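PDB 5FP1: probable TonB-dependent siderophore receptor PiuA from Acinetobacter baumannii, which probably binds iron-chelating siderophores at the outer membrane in the first step of iron uptake, and may bind ferric enterobactin with micromolar affinity. Local coordinates for residues Met96-Ile101 with Met139-Ala144; Thr273-His278 with Thr287-Tyr292; Gln333-Gly338 with Arg348-Ala353. All coordinates share one frame; numbering follows the deposited sequence. Where two conformers were deposited one is given.

Interaction 1: residues Met96-Ile101 with Met139-Ala144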
# COMPACT_ATOMS: atom_id res chain seq x y z
N MET A 96 3.94 -4.07 -4.04
CA MET A 96 2.48 -4.19 -4.01
C MET A 96 2.04 -5.07 -5.18
O MET A 96 2.44 -4.86 -6.34
CB MET A 96 1.83 -2.81 -4.10
CG MET A 96 2.40 -1.84 -3.08
SD MET A 96 1.53 -0.27 -3.06
CE MET A 96 -0.11 -0.81 -2.64
N TYR A 97 1.17 -6.03 -4.86
CA TYR A 97 0.81 -7.14 -5.72
C TYR A 97 -0.70 -7.16 -5.98
O TYR A 97 -1.52 -6.76 -5.13
CB TYR A 97 1.27 -8.49 -5.06
CG TYR A 97 2.76 -8.67 -5.05
CD1 TYR A 97 3.56 -8.02 -4.09
CD2 TYR A 97 3.39 -9.47 -5.99
CE1 TYR A 97 4.94 -8.12 -4.12
CE2 TYR A 97 4.76 -9.59 -6.02
CZ TYR A 97 5.54 -8.93 -5.07
OH TYR A 97 6.93 -9.04 -5.13
N ILE A 98 -1.06 -7.60 -7.17
CA ILE A 98 -2.45 -7.86 -7.54
C ILE A 98 -2.52 -9.34 -7.94
O ILE A 98 -1.87 -9.78 -8.89
CB ILE A 98 -2.93 -6.93 -8.67
CG1 ILE A 98 -4.35 -7.30 -9.11
CG2 ILE A 98 -2.02 -7.00 -9.88
CD1 ILE A 98 -5.41 -6.60 -8.30
N ASP A 99 -3.27 -10.12 -7.16
CA ASP A 99 -3.31 -11.58 -7.32
C ASP A 99 -1.93 -12.16 -7.52
O ASP A 99 -1.69 -12.99 -8.42
CB ASP A 99 -4.27 -11.97 -8.47
CG ASP A 99 -5.66 -11.47 -8.21
OD1 ASP A 99 -6.26 -11.92 -7.21
OD2 ASP A 99 -6.13 -10.55 -8.93
N GLY A 100 -0.99 -11.75 -6.68
CA GLY A 100 0.34 -12.38 -6.69
C GLY A 100 1.31 -11.90 -7.74
O GLY A 100 2.43 -12.40 -7.83
N ILE A 101 0.91 -10.91 -8.53
CA ILE A 101 1.80 -10.33 -9.53
C ILE A 101 2.07 -8.88 -9.17
O ILE A 101 1.14 -8.14 -8.85
CB ILE A 101 1.16 -10.44 -10.92
CG1 ILE A 101 1.09 -11.93 -11.29
CG2 ILE A 101 1.95 -9.63 -11.95
CD1 ILE A 101 0.71 -12.23 -12.72
N MET A 139 -3.46 -7.68 -3.20
CA MET A 139 -4.89 -7.46 -3.34
C MET A 139 -5.48 -8.59 -4.20
O MET A 139 -5.00 -8.86 -5.30
CB MET A 139 -5.17 -6.06 -3.91
CG MET A 139 -4.77 -4.93 -2.92
SD MET A 139 -4.92 -3.38 -3.78
CE MET A 139 -6.64 -3.11 -3.55
N ILE A 140 -6.50 -9.26 -3.68
CA ILE A 140 -7.09 -10.45 -4.31
C ILE A 140 -8.35 -9.97 -5.04
O ILE A 140 -9.20 -9.36 -4.43
CB ILE A 140 -7.53 -11.49 -3.27
CG1 ILE A 140 -6.37 -11.84 -2.33
CG2 ILE A 140 -8.11 -12.75 -3.92
CD1 ILE A 140 -5.14 -12.34 -3.02
N SER A 141 -8.44 -10.24 -6.33
CA SER A 141 -9.50 -9.67 -7.17
C SER A 141 -10.71 -10.58 -7.18
O SER A 141 -10.59 -11.81 -7.08
CB SER A 141 -9.02 -9.54 -8.62
OG SER A 141 -7.86 -8.76 -8.70
N LYS A 142 -11.87 -9.96 -7.31
CA LYS A 142 -13.10 -10.67 -7.62
C LYS A 142 -13.01 -11.16 -9.05
O LYS A 142 -12.79 -10.38 -9.96
CB LYS A 142 -14.27 -9.71 -7.53
CG LYS A 142 -14.57 -9.26 -6.11
CD LYS A 142 -15.51 -8.06 -6.11
CE LYS A 142 -15.98 -7.79 -4.69
NZ LYS A 142 -16.44 -6.39 -4.53
N VAL A 143 -13.24 -12.44 -9.26
CA VAL A 143 -13.30 -12.95 -10.62
C VAL A 143 -14.52 -13.88 -10.87
O VAL A 143 -15.14 -14.40 -9.94
CB VAL A 143 -11.96 -13.62 -11.00
CG1 VAL A 143 -11.67 -14.80 -10.09
CG2 VAL A 143 -11.96 -14.03 -12.46
N ALA A 144 -14.85 -14.06 -12.15
CA ALA A 144 -15.97 -14.90 -12.55
C ALA A 144 -15.87 -16.24 -11.88
O ALA A 144 -14.80 -16.84 -11.82
CB ALA A 144 -15.99 -15.08 -14.07
O HOH W 1 -8.58 -13.31 -7.77

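Interaction 2: residues Thr273-His278 with Thr287-Tyr292. With C8E ((hydroxyethyloxy)tri(ethyloxy)octane), chain J.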
# COMPACT_ATOMS: atom_id res chain seq x y z
N THR A 273 -5.24 -9.96 -17.93
CA THR A 273 -4.65 -11.20 -17.41
C THR A 273 -5.22 -12.43 -18.13
O THR A 273 -6.43 -12.52 -18.32
CB THR A 273 -4.92 -11.33 -15.91
OG1 THR A 273 -4.46 -10.15 -15.24
CG2 THR A 273 -4.22 -12.51 -15.34
N ILE A 274 -4.34 -13.36 -18.47
CA ILE A 274 -4.73 -14.68 -18.95
C ILE A 274 -4.12 -15.76 -18.06
O ILE A 274 -2.90 -15.88 -17.99
CB ILE A 274 -4.25 -14.94 -20.40
CG1 ILE A 274 -4.75 -13.83 -21.33
CG2 ILE A 274 -4.79 -16.28 -20.87
CD1 ILE A 274 -3.99 -13.75 -22.64
N LYS A 275 -4.97 -16.52 -17.39
CA LYS A 275 -4.51 -17.58 -16.51
C LYS A 275 -5.01 -18.92 -17.02
O LYS A 275 -6.22 -19.12 -17.18
CB LYS A 275 -5.04 -17.35 -15.12
CG LYS A 275 -4.59 -18.40 -14.14
CD LYS A 275 -4.79 -17.88 -12.73
CE LYS A 275 -5.34 -18.93 -11.80
NZ LYS A 275 -6.23 -18.26 -10.83
N LEU A 276 -4.07 -19.82 -17.26
CA LEU A 276 -4.36 -21.19 -17.75
C LEU A 276 -3.93 -22.19 -16.69
O LEU A 276 -2.80 -22.11 -16.16
CB LEU A 276 -3.58 -21.47 -19.02
CG LEU A 276 -3.77 -20.41 -20.11
CD1 LEU A 276 -2.82 -20.62 -21.25
CD2 LEU A 276 -5.21 -20.39 -20.57
N GLU A 277 -4.80 -23.13 -16.38
CA GLU A 277 -4.50 -24.16 -15.38
C GLU A 277 -4.79 -25.55 -15.95
O GLU A 277 -5.79 -25.74 -16.68
CB GLU A 277 -5.39 -24.00 -14.18
CG GLU A 277 -5.53 -22.59 -13.64
CD GLU A 277 -6.60 -22.56 -12.58
OE1 GLU A 277 -6.41 -23.22 -11.54
OE2 GLU A 277 -7.67 -21.96 -12.82
N HIS A 278 -3.93 -26.50 -15.62
CA HIS A 278 -4.20 -27.90 -15.98
C HIS A 278 -3.80 -28.81 -14.83
O HIS A 278 -2.68 -28.74 -14.34
CB HIS A 278 -3.45 -28.32 -17.24
CG HIS A 278 -3.74 -29.73 -17.65
ND1 HIS A 278 -5.02 -30.18 -17.88
CD2 HIS A 278 -2.93 -30.80 -17.83
CE1 HIS A 278 -4.99 -31.46 -18.19
NE2 HIS A 278 -3.73 -31.86 -18.17
N THR A 287 0.14 -24.12 -13.69
CA THR A 287 -0.58 -22.85 -13.94
C THR A 287 0.36 -21.88 -14.64
O THR A 287 1.53 -21.78 -14.25
CB THR A 287 -1.08 -22.22 -12.62
OG1 THR A 287 -1.92 -23.15 -11.93
CG2 THR A 287 -1.87 -20.95 -12.88
N ASN A 288 -0.12 -21.21 -15.68
CA ASN A 288 0.58 -20.10 -16.30
C ASN A 288 -0.29 -18.87 -16.22
O ASN A 288 -1.47 -18.89 -16.59
CB ASN A 288 0.96 -20.35 -17.77
CG ASN A 288 1.85 -19.24 -18.33
OD1 ASN A 288 1.39 -18.30 -19.01
ND2 ASN A 288 3.10 -19.29 -17.99
N THR A 289 0.28 -17.79 -15.72
CA THR A 289 -0.43 -16.53 -15.64
C THR A 289 0.38 -15.48 -16.42
O THR A 289 1.56 -15.27 -16.18
CB THR A 289 -0.64 -16.09 -14.19
OG1 THR A 289 -1.19 -17.17 -13.41
CG2 THR A 289 -1.58 -14.87 -14.10
N ALA A 290 -0.27 -14.86 -17.39
CA ALA A 290 0.33 -13.78 -18.16
C ALA A 290 -0.46 -12.50 -17.82
O ALA A 290 -1.70 -12.53 -17.85
CB ALA A 290 0.26 -14.10 -19.65
N MET A 291 0.24 -11.42 -17.46
CA MET A 291 -0.40 -10.14 -17.07
C MET A 291 0.24 -8.99 -17.81
O MET A 291 1.45 -8.89 -17.90
CB MET A 291 -0.36 -9.87 -15.55
CG MET A 291 -0.57 -8.36 -15.15
SD MET A 291 -0.91 -8.33 -13.38
CE MET A 291 -0.50 -6.64 -13.03
N TYR A 292 -0.60 -8.13 -18.36
CA TYR A 292 -0.18 -6.98 -19.12
C TYR A 292 -0.75 -5.77 -18.37
O TYR A 292 -1.95 -5.73 -18.10
CB TYR A 292 -0.78 -7.05 -20.53
CG TYR A 292 -0.41 -8.31 -21.34
CD1 TYR A 292 -1.09 -9.52 -21.17
CD2 TYR A 292 0.62 -8.26 -22.29
CE1 TYR A 292 -0.74 -10.65 -21.90
CE2 TYR A 292 0.98 -9.39 -23.02
CZ TYR A 292 0.28 -10.57 -22.82
OH TYR A 292 0.63 -11.67 -23.54
C1 C8E J . 7.80 -3.41 -22.35
C2 C8E J . 6.85 -4.28 -21.55
C3 C8E J . 5.46 -4.31 -22.19
C4 C8E J . 5.32 -5.46 -23.18
C5 C8E J . 3.97 -5.46 -23.89
C6 C8E J . 2.83 -5.50 -22.88
C7 C8E J . 2.41 -4.09 -22.45
C8 C8E J . 0.98 -4.10 -21.90
O9 C8E J . 0.28 -2.99 -22.46
C10 C8E J . -0.98 -2.71 -21.83
C11 C8E J . -1.80 -3.97 -21.54
O12 C8E J . -3.15 -3.63 -21.19
O HOH W 2 -1.39 -17.70 -19.65
O HOH W 3 -3.91 -22.71 -10.48

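Interaction 3: residues Gln333-Gly338 with Arg348-Ala353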
# COMPACT_ATOMS: atom_id res chain seq x y z
N GLN A 333 4.13 -15.78 -14.99
CA GLN A 333 4.49 -16.71 -13.90
C GLN A 333 4.02 -18.12 -14.28
O GLN A 333 2.85 -18.32 -14.60
CB GLN A 333 3.77 -16.36 -12.61
CG GLN A 333 4.11 -15.03 -12.02
CD GLN A 333 3.33 -14.75 -10.75
OE1 GLN A 333 2.23 -15.25 -10.56
NE2 GLN A 333 3.90 -13.91 -9.88
N LEU A 334 4.92 -19.08 -14.15
CA LEU A 334 4.61 -20.49 -14.40
C LEU A 334 4.87 -21.23 -13.09
O LEU A 334 5.97 -21.11 -12.54
CB LEU A 334 5.55 -21.02 -15.50
CG LEU A 334 5.43 -22.48 -15.95
CD1 LEU A 334 4.07 -22.69 -16.58
CD2 LEU A 334 6.54 -22.77 -16.93
N ALA A 335 3.85 -21.89 -12.55
CA ALA A 335 3.94 -22.50 -11.23
C ALA A 335 3.36 -23.90 -11.28
O ALA A 335 2.25 -24.11 -11.76
CB ALA A 335 3.16 -21.70 -10.20
N LEU A 336 4.12 -24.84 -10.73
CA LEU A 336 3.63 -26.19 -10.49
C LEU A 336 3.34 -26.33 -9.00
O LEU A 336 4.24 -26.15 -8.16
CB LEU A 336 4.71 -27.18 -10.90
CG LEU A 336 4.36 -28.66 -10.76
CD1 LEU A 336 3.37 -29.05 -11.83
CD2 LEU A 336 5.63 -29.50 -10.89
N THR A 337 2.09 -26.63 -8.67
CA THR A 337 1.68 -26.72 -7.29
C THR A 337 1.03 -28.06 -6.99
O THR A 337 0.53 -28.75 -7.88
CB THR A 337 0.62 -25.65 -6.95
OG1 THR A 337 -0.46 -25.72 -7.89
CG2 THR A 337 1.23 -24.24 -6.98
N GLY A 338 0.97 -28.40 -5.72
CA GLY A 338 0.18 -29.54 -5.30
C GLY A 338 0.75 -30.23 -4.09
O GLY A 338 1.41 -29.60 -3.25
N ARG A 348 3.80 -30.27 0.53
CA ARG A 348 2.88 -29.30 -0.04
C ARG A 348 3.73 -28.22 -0.68
O ARG A 348 4.50 -27.54 0.00
CB ARG A 348 1.97 -28.75 1.03
CG ARG A 348 0.94 -29.77 1.49
CD ARG A 348 0.18 -29.31 2.69
NE ARG A 348 1.04 -29.11 3.86
CZ ARG A 348 0.55 -28.70 5.02
NH1 ARG A 348 -0.75 -28.49 5.15
NH2 ARG A 348 1.35 -28.48 6.06
N PHE A 349 3.66 -28.12 -2.01
CA PHE A 349 4.69 -27.37 -2.73
C PHE A 349 4.16 -26.39 -3.78
O PHE A 349 3.03 -26.48 -4.25
CB PHE A 349 5.66 -28.33 -3.39
CG PHE A 349 5.05 -29.14 -4.50
CD1 PHE A 349 4.98 -28.64 -5.78
CD2 PHE A 349 4.56 -30.42 -4.25
CE1 PHE A 349 4.41 -29.39 -6.81
CE2 PHE A 349 4.01 -31.17 -5.27
CZ PHE A 349 3.92 -30.65 -6.55
N ASN A 350 5.05 -25.48 -4.14
CA ASN A 350 4.84 -24.56 -5.23
C ASN A 350 6.23 -24.30 -5.73
O ASN A 350 7.10 -23.79 -4.98
CB ASN A 350 4.12 -23.29 -4.76
CG ASN A 350 3.85 -22.31 -5.89
OD1 ASN A 350 4.59 -22.27 -6.86
ND2 ASN A 350 2.80 -21.54 -5.77
N VAL A 351 6.50 -24.74 -6.95
CA VAL A 351 7.77 -24.50 -7.60
C VAL A 351 7.50 -23.81 -8.94
O VAL A 351 6.50 -24.09 -9.60
CB VAL A 351 8.56 -25.81 -7.79
CG1 VAL A 351 8.70 -26.52 -6.45
CG2 VAL A 351 7.89 -26.72 -8.81
N GLY A 352 8.37 -22.90 -9.34
CA GLY A 352 8.06 -22.04 -10.47
C GLY A 352 9.11 -21.10 -10.96
O GLY A 352 10.25 -21.10 -10.50
N ALA A 353 8.70 -20.32 -11.96
CA ALA A 353 9.60 -19.42 -12.62
C ALA A 353 8.80 -18.17 -13.00
O ALA A 353 7.59 -18.25 -13.18
CB ALA A 353 10.15 -20.07 -13.86

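Interaction 1: residues Met96-Ile101 with Met139-Ala144
Asp99 reaches from a turn onto the end of strand 135-141, and each carboxylate oxygen meets a different group of Ser141. From CB the side chain leaves anti to its own carbonyl carbon (chi1 -59°), which sets CG 3.6 Å from Ser141 N. Through its syn lone pair OD1 accepts the amide, Ser141 N to Asp99 OD1 being 2.9 Å at 168°, and a water bridges OD1 to Ser141 O. OD2 accepts the hydroxyl; the Ser141 OG to Asp99 OD2 separation of 2.5 Å is very short, and its exact value is doubtful. This contact belongs to the mixed sheet of the plug domain, where strands 96-98 and 135-141 run parallel, 12° apart. Met139 N donates to Tyr97 O (2.9 Å), and Asp99 N donates to Met139 O (2.8 Å). Just beyond this pairing, a type I' turn from Ile98 to Ile101 bends the chain back, with Asp99 in the left-handed region. On the face shared by Ile98 and Met139, the CG1 branch of Ile98 carries CD1 to 3.3 Å from Ser141 OG, while CD1 stands 4.4 Å from Met139 CB.

Interaction 2: residues Thr273-His278 with Thr287-Tyr292
Ile274 O is approached by three groups: the amide of Ala290, a water and a CA-H. Ala290 N donates to Ile274 O at 2.9 Å, nearly straight at 174°. The water lies 2.9 Å from both Ile274 O and Asn288 OD1, so it can link backbone to side chain, although more acceptors surround it than its protons can serve. Asn288 ND2 turns to Asp332 of the next strand. Thr289 CA adds a longer CA-H contact to the same carbonyl.

Along the strands, hydrogen-bonded pairs Ile274-Ala290 and Leu276-Asn288 alternate with non-hydrogen-bonded pairs at Thr273, Lys275 and Glu277. On the face of those three, methyls and methylenes touch across the strands: Thr273 CG2 meets Thr289 CG2 at 3.8 Å. Lys275, its CG anti to the backbone N (chi1 -179°), lies beside Thr289, pointing the same way, with CG 3.7 Å from Thr289 OG1 and 3.9 Å from Thr287 CG2. Glu277 runs alongside Thr287; a second water joins Glu277 OE1 (2.8 Å) to Thr287 OG1, while Arg216 forms a salt bridge with OE1.

At the end of 287-292, Tyr292 CB touches C11 of a bound C8E detergent at 3.4 Å, and C6 of that molecule sits at the edge of the ring, in its plane. Detergent at this position is consistent with a membrane-facing outer surface. The strand axes are 4.7 Å apart at 176°, the geometry of an antiparallel hairpin in the wall of a TonB-dependent receptor barrel.

Interaction 3: residues Gln333-Gly338 with Arg348-Ala353
The beta hairpin of strands 315-341 and 346-368 forms part of the barrel wall, and its arms pair antiparallel through six backbone hydrogen bonds. Leu336 N to Val351 O is the shortest, at 2.7 Å. Phe349 shapes one end: its CG sits between the backbone N and the carbonyl carbon (chi1 67°), which starts the side chain toward the partner strand. Gly338 N lies 3.7 Å above one face of the ring, offset toward the rim, whereas Leu336 O approaches the edge, 3.5 Å from Phe349 CE1. Leu336 crosses the ring side chain, CG to Phe349 CE1 being 4.0 Å, and lies side by side with Val351, where Leu336 CB meets Val351 CG2 at 3.8 Å.

On the face of Ala335, Thr337 and Asn350, the methyl Thr337 CG2 rests 3.3 Å from Asn350 ND2. The amide satisfies its polar atoms elsewhere: OD1 with Tyr422, ND2 with Ser31 O. Gly352 CA comes within 3.1 Å of Leu334 O, possible because it has no CB to run into that oxygen.

One face is thus apolar, made by Leu336, Phe349 and Val351, and the other carries the buried amide of Asn350, consistent with a wall that separates lipid from the barrel interior.

In the fold
From the N terminus, interaction 1 comes first, closing the 37-residue excursion between 96-101 and 139-144 inside the plug. The chain then enters the barrel, where interaction 2 closes the hairpin of strands 264-279 and 284-304, and interaction 3 joins strands 315-341 and 346-368, with one strand pairing in between. The three follow in series, none nested or crossing. Strands 284-304 and 315-341 are neighbours, so Thr289 N reaches Gln333 O at 2.9 Å and unites both hairpins in the wall. The plug meets this wall at its turn: Ile101 CG2 packs on Met291 SD (3.4 Å) of interaction 2, and Gly100 O probably accepts a hydrogen bond from Gln333 NE2 (2.9 Å) of interaction 3.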